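Local coordinates for protein formiminoglutamase (Trypanosoma cruzi, PDB 4MYK) that is an arginase-like manganese metalloenzyme that hydrolyses formiminoglutamate, with two manganese ions bound in an alpha/beta arginase/deacetylase fold, at residues Ala261-Pro272 with Met298-Arg309. The protein carries 1 engineered substitution. Residues are numbered along the deposited sequence; the frame is centred on the assembly and turned at random.
Sequences AFDMCFLAGKTP and MFYHFVLGFATR
Phe-262 reaches across to His-301 and Met-298 where two helices run roughly parallel, their axes 6.3 Å apart and crossing at -33°. Its CB stands over the centre of the imidazole, 3.4 Å above the plane. CG is still over that face near its rim, and CD2 has passed beyond it, 3.3 Å from His-301 CE1; CE2 lies 4.0 Å from the same atom. The rings are nearly parallel (17°) but slid apart. CD1 and CE1 turn the ring edge to Met-298, whose CG lies in the ring plane, 3.7 Å from each. The imidazole is tethered through ND1 to Tyr-297 O. Farther along, Gly-269 and Gly-305 face each other, CA to CA 4.0 Å, bringing the backbones close enough for CA-H...O contacts such as Phe-302 CA to Cys-265 O, 3.2 Å. Phe-266 CG lies anti to the backbone N (chi1 -169°), which brings the ring centre under Gly-305 CA; CE2 meets Leu-304 CB, the two side chains crossing at a slant. Arg-309 NE hydrogen-bonds Gly-269 O in the guanidinium plane, though the modelled 2.5 Å is unusually short and doubtful; NH2 makes weak bonds to Gly-269 O and Ala-268 O and also hydrogen-bonds Val-274 O. Helices 258-270 and 290-306 pack on the parallel sheet: Ala-261, Cys-265 and Met-298 rest on Phe-235 of strand 231-236, and Phe-302 meets Phe-114 of strand 114-119.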
loop_
_atom_site.group_PDB
_atom_site.type_symbol
_atom_site.label_atom_id
_atom_site.label_comp_id
_atom_site.label_asym_id
_atom_site.label_seq_id
_atom_site.Cartn_x
_atom_site.Cartn_y
_atom_site.Cartn_z
ATOM N N ALA A 261 9.382 -4.502 8.181
ATOM C CA ALA A 261 9.462 -5.908 8.546
ATOM C C ALA A 261 10.834 -6.491 8.196
ATOM O O ALA A 261 11.497 -7.076 9.052
ATOM C CB ALA A 261 8.354 -6.691 7.866
ATOM N N PHE A 262 11.255 -6.327 6.944
ATOM C CA PHE A 262 12.571 -6.781 6.498
ATOM C C PHE A 262 13.675 -6.186 7.365
ATOM O O PHE A 262 14.542 -6.905 7.861
ATOM C CB PHE A 262 12.837 -6.352 5.062
ATOM C CG PHE A 262 11.895 -6.940 4.070
ATOM C CD1 PHE A 262 10.971 -7.892 4.454
ATOM C CD2 PHE A 262 11.934 -6.539 2.744
ATOM C CE1 PHE A 262 10.097 -8.437 3.531
ATOM C CE2 PHE A 262 11.072 -7.073 1.817
ATOM C CZ PHE A 262 10.148 -8.028 2.207
ATOM N N ASP A 263 13.649 -4.866 7.523
ATOM C CA ASP A 263 14.640 -4.175 8.334
ATOM C C ASP A 263 14.687 -4.701 9.768
ATOM O O ASP A 263 15.760 -4.775 10.370
ATOM C CB ASP A 263 14.370 -2.674 8.346
ATOM C CG ASP A 263 14.688 -2.005 7.016
ATOM O OD1 ASP A 263 15.026 -2.711 6.052
ATOM O OD2 ASP A 263 14.599 -0.766 6.942
ATOM N N MET A 264 13.524 -5.052 10.314
ATOM C CA MET A 264 13.448 -5.582 11.677
ATOM C C MET A 264 13.982 -7.002 11.763
ATOM O O MET A 264 14.619 -7.377 12.745
ATOM C CB MET A 264 12.009 -5.568 12.189
ATOM C CG MET A 264 11.425 -4.193 12.438
ATOM S SD MET A 264 9.644 -4.323 12.699
ATOM C CE MET A 264 9.587 -5.347 14.169
ATOM N N CYS A 265 13.695 -7.801 10.742
ATOM C CA CYS A 265 14.219 -9.160 10.671
ATOM C C CYS A 265 15.748 -9.183 10.527
ATOM O O CYS A 265 16.415 -10.015 11.136
ATOM C CB CYS A 265 13.538 -9.944 9.549
ATOM S SG CYS A 265 11.853 -10.393 9.977
ATOM N N PHE A 266 16.290 -8.252 9.742
ATOM C CA PHE A 266 17.736 -8.108 9.629
ATOM C C PHE A 266 18.375 -7.772 10.985
ATOM O O PHE A 266 19.395 -8.355 11.359
ATOM C CB PHE A 266 18.098 -7.045 8.600
ATOM C CG PHE A 266 19.569 -7.019 8.245
ATOM C CD1 PHE A 266 20.475 -6.313 9.021
ATOM C CD2 PHE A 266 20.040 -7.701 7.133
ATOM C CE1 PHE A 266 21.828 -6.291 8.690
ATOM C CE2 PHE A 266 21.385 -7.680 6.800
ATOM C CZ PHE A 266 22.279 -6.981 7.579
ATOM N N LEU A 267 17.782 -6.833 11.719
ATOM C CA LEU A 267 18.297 -6.476 13.040
ATOM C C LEU A 267 18.317 -7.706 13.938
ATOM O O LEU A 267 19.344 -8.032 14.522
ATOM C CB LEU A 267 17.465 -5.347 13.677
ATOM C CG LEU A 267 17.787 -4.878 15.109
ATOM C CD1 LEU A 267 19.185 -4.293 15.211
ATOM C CD2 LEU A 267 16.748 -3.860 15.579
ATOM N N ALA A 268 17.176 -8.386 14.029
ATOM C CA ALA A 268 17.044 -9.597 14.828
ATOM C C ALA A 268 18.141 -10.606 14.489
ATOM O O ALA A 268 18.733 -11.229 15.376
ATOM C CB ALA A 268 15.660 -10.213 14.621
ATOM N N GLY A 269 18.401 -10.763 13.195
ATOM C CA GLY A 269 19.387 -11.719 12.720
ATOM C C GLY A 269 20.801 -11.401 13.171
ATOM O O GLY A 269 21.550 -12.297 13.564
ATOM N N LYS A 270 21.166 -10.124 13.119
ATOM C CA LYS A 270 22.503 -9.688 13.519
ATOM C C LYS A 270 22.642 -9.561 15.043
ATOM O O LYS A 270 23.750 -9.407 15.561
ATOM C CB LYS A 270 22.849 -8.359 12.842
ATOM C CG LYS A 270 22.082 -7.181 13.387
ATOM C CD LYS A 270 22.283 -5.971 12.521
ATOM C CE LYS A 270 23.746 -5.585 12.457
ATOM N NZ LYS A 270 24.146 -4.719 13.608
ATOM N N THR A 271 21.512 -9.632 15.747
ATOM C CA THR A 271 21.464 -9.494 17.210
ATOM C C THR A 271 21.666 -10.846 17.881
ATOM O O THR A 271 20.763 -11.677 17.881
ATOM C CB THR A 271 20.116 -8.880 17.676
ATOM O OG1 THR A 271 20.080 -7.496 17.311
ATOM C CG2 THR A 271 19.948 -9.002 19.185
ATOM N N PRO A 272 22.854 -11.057 18.459
ATOM C CA PRO A 272 23.317 -12.361 18.951
ATOM C C PRO A 272 22.541 -12.896 20.154
ATOM O O PRO A 272 22.605 -14.096 20.435
ATOM C CB PRO A 272 24.776 -12.093 19.328
ATOM C CG PRO A 272 24.836 -10.643 19.598
ATOM C CD PRO A 272 23.869 -10.008 18.638
ATOM N N MET A 298 11.180 -11.861 4.579
ATOM C CA MET A 298 11.429 -11.561 5.984
ATOM C C MET A 298 12.454 -12.527 6.599
ATOM O O MET A 298 13.391 -12.104 7.287
ATOM C CB MET A 298 10.118 -11.600 6.764
ATOM C CG MET A 298 9.258 -10.366 6.593
ATOM S SD MET A 298 7.652 -10.500 7.413
ATOM C CE MET A 298 8.115 -10.644 9.138
ATOM N N PHE A 299 12.255 -13.824 6.367
ATOM C CA PHE A 299 13.205 -14.868 6.793
ATOM C C PHE A 299 14.572 -14.653 6.130
ATOM O O PHE A 299 15.620 -14.783 6.756
ATOM C CB PHE A 299 12.642 -16.255 6.440
ATOM C CG PHE A 299 13.642 -17.378 6.562
ATOM C CD1 PHE A 299 14.005 -17.868 7.803
ATOM C CD2 PHE A 299 14.202 -17.953 5.427
ATOM C CE1 PHE A 299 14.925 -18.891 7.914
ATOM C CE2 PHE A 299 15.119 -18.980 5.531
ATOM C CZ PHE A 299 15.477 -19.451 6.771
ATOM N N TYR A 300 14.532 -14.322 4.846
ATOM C CA TYR A 300 15.721 -14.007 4.075
ATOM C C TYR A 300 16.565 -12.914 4.743
ATOM O O TYR A 300 17.777 -13.048 4.871
ATOM C CB TYR A 300 15.313 -13.583 2.659
ATOM C CG TYR A 300 16.427 -12.937 1.870
ATOM C CD1 TYR A 300 17.514 -13.682 1.432
ATOM C CD2 TYR A 300 16.398 -11.585 1.569
ATOM C CE1 TYR A 300 18.542 -13.100 0.720
ATOM C CE2 TYR A 300 17.425 -10.989 0.863
ATOM C CZ TYR A 300 18.496 -11.755 0.438
ATOM O OH TYR A 300 19.527 -11.178 -0.274
ATOM N N HIS A 301 15.915 -11.836 5.168
ATOM C CA HIS A 301 16.608 -10.725 5.808
ATOM C C HIS A 301 17.149 -11.172 7.153
ATOM O O HIS A 301 18.265 -10.807 7.532
ATOM C CB HIS A 301 15.676 -9.516 5.968
ATOM C CG HIS A 301 15.561 -8.678 4.730
ATOM N ND1 HIS A 301 14.700 -8.984 3.698
ATOM C CD2 HIS A 301 16.215 -7.553 4.349
ATOM C CE1 HIS A 301 14.825 -8.084 2.738
ATOM N NE2 HIS A 301 15.739 -7.205 3.107
ATOM N N PHE A 302 16.364 -11.966 7.877
ATOM C CA PHE A 302 16.856 -12.518 9.124
ATOM C C PHE A 302 18.151 -13.281 8.860
ATOM O O PHE A 302 19.147 -13.084 9.553
ATOM C CB PHE A 302 15.858 -13.463 9.805
ATOM C CG PHE A 302 16.499 -14.271 10.893
ATOM C CD1 PHE A 302 16.655 -13.738 12.165
ATOM C CD2 PHE A 302 17.045 -15.515 10.619
ATOM C CE1 PHE A 302 17.305 -14.448 13.157
ATOM C CE2 PHE A 302 17.688 -16.231 11.601
ATOM C CZ PHE A 302 17.819 -15.697 12.873
ATOM N N VAL A 303 18.111 -14.166 7.865
ATOM C CA VAL A 303 19.248 -14.994 7.494
ATOM C C VAL A 303 20.497 -14.161 7.172
ATOM O O VAL A 303 21.602 -14.501 7.602
ATOM C CB VAL A 303 18.903 -15.893 6.302
ATOM C CG1 VAL A 303 20.170 -16.493 5.694
ATOM C CG2 VAL A 303 17.923 -16.981 6.728
ATOM N N LEU A 304 20.318 -13.076 6.423
ATOM C CA LEU A 304 21.405 -12.144 6.143
ATOM C C LEU A 304 21.971 -11.525 7.419
ATOM O O LEU A 304 23.183 -11.395 7.566
ATOM C CB LEU A 304 20.922 -11.027 5.227
ATOM C CG LEU A 304 20.740 -11.361 3.750
ATOM C CD1 LEU A 304 20.335 -10.114 3.001
ATOM C CD2 LEU A 304 22.018 -11.925 3.177
ATOM N N GLY A 305 21.089 -11.121 8.329
ATOM C CA GLY A 305 21.511 -10.532 9.583
ATOM C C GLY A 305 22.316 -11.534 10.381
ATOM O O GLY A 305 23.333 -11.200 10.994
ATOM N N PHE A 306 21.848 -12.777 10.361
ATOM C CA PHE A 306 22.500 -13.867 11.075
ATOM C C PHE A 306 23.917 -14.086 10.552
ATOM O O PHE A 306 24.860 -14.280 11.325
ATOM C CB PHE A 306 21.683 -15.141 10.916
ATOM C CG PHE A 306 22.012 -16.199 11.918
ATOM C CD1 PHE A 306 21.417 -16.194 13.176
ATOM C CD2 PHE A 306 22.908 -17.208 11.606
ATOM C CE1 PHE A 306 21.712 -17.175 14.105
ATOM C CE2 PHE A 306 23.209 -18.189 12.526
ATOM C CZ PHE A 306 22.604 -18.174 13.780
ATOM N N ALA A 307 24.064 -14.038 9.235
ATOM C CA ALA A 307 25.374 -14.226 8.624
ATOM C C ALA A 307 26.422 -13.250 9.175
ATOM O O ALA A 307 27.624 -13.457 8.987
ATOM C CB ALA A 307 25.276 -14.110 7.103
ATOM N N THR A 308 25.973 -12.194 9.854
ATOM C CA THR A 308 26.901 -11.178 10.341
ATOM C C THR A 308 27.342 -11.392 11.779
ATOM O O THR A 308 28.349 -10.825 12.189
ATOM C CB THR A 308 26.378 -9.713 10.182
ATOM O OG1 THR A 308 25.224 -9.513 11.001
ATOM C CG2 THR A 308 26.053 -9.383 8.725
ATOM N N ARG A 309 26.621 -12.199 12.554
ATOM C CA ARG A 309 27.084 -12.417 13.922
ATOM C C ARG A 309 28.350 -13.263 13.991
ATOM O O ARG A 309 28.551 -14.163 13.168
ATOM C CB ARG A 309 26.011 -12.971 14.865
ATOM C CG ARG A 309 24.791 -13.589 14.253
ATOM C CD ARG A 309 23.927 -14.184 15.385
ATOM N NE ARG A 309 22.510 -13.835 15.289
ATOM C CZ ARG A 309 21.562 -14.322 16.082
ATOM N NH1 ARG A 309 21.873 -15.186 17.039
ATOM N NH2 ARG A 309 20.299 -13.951 15.912
#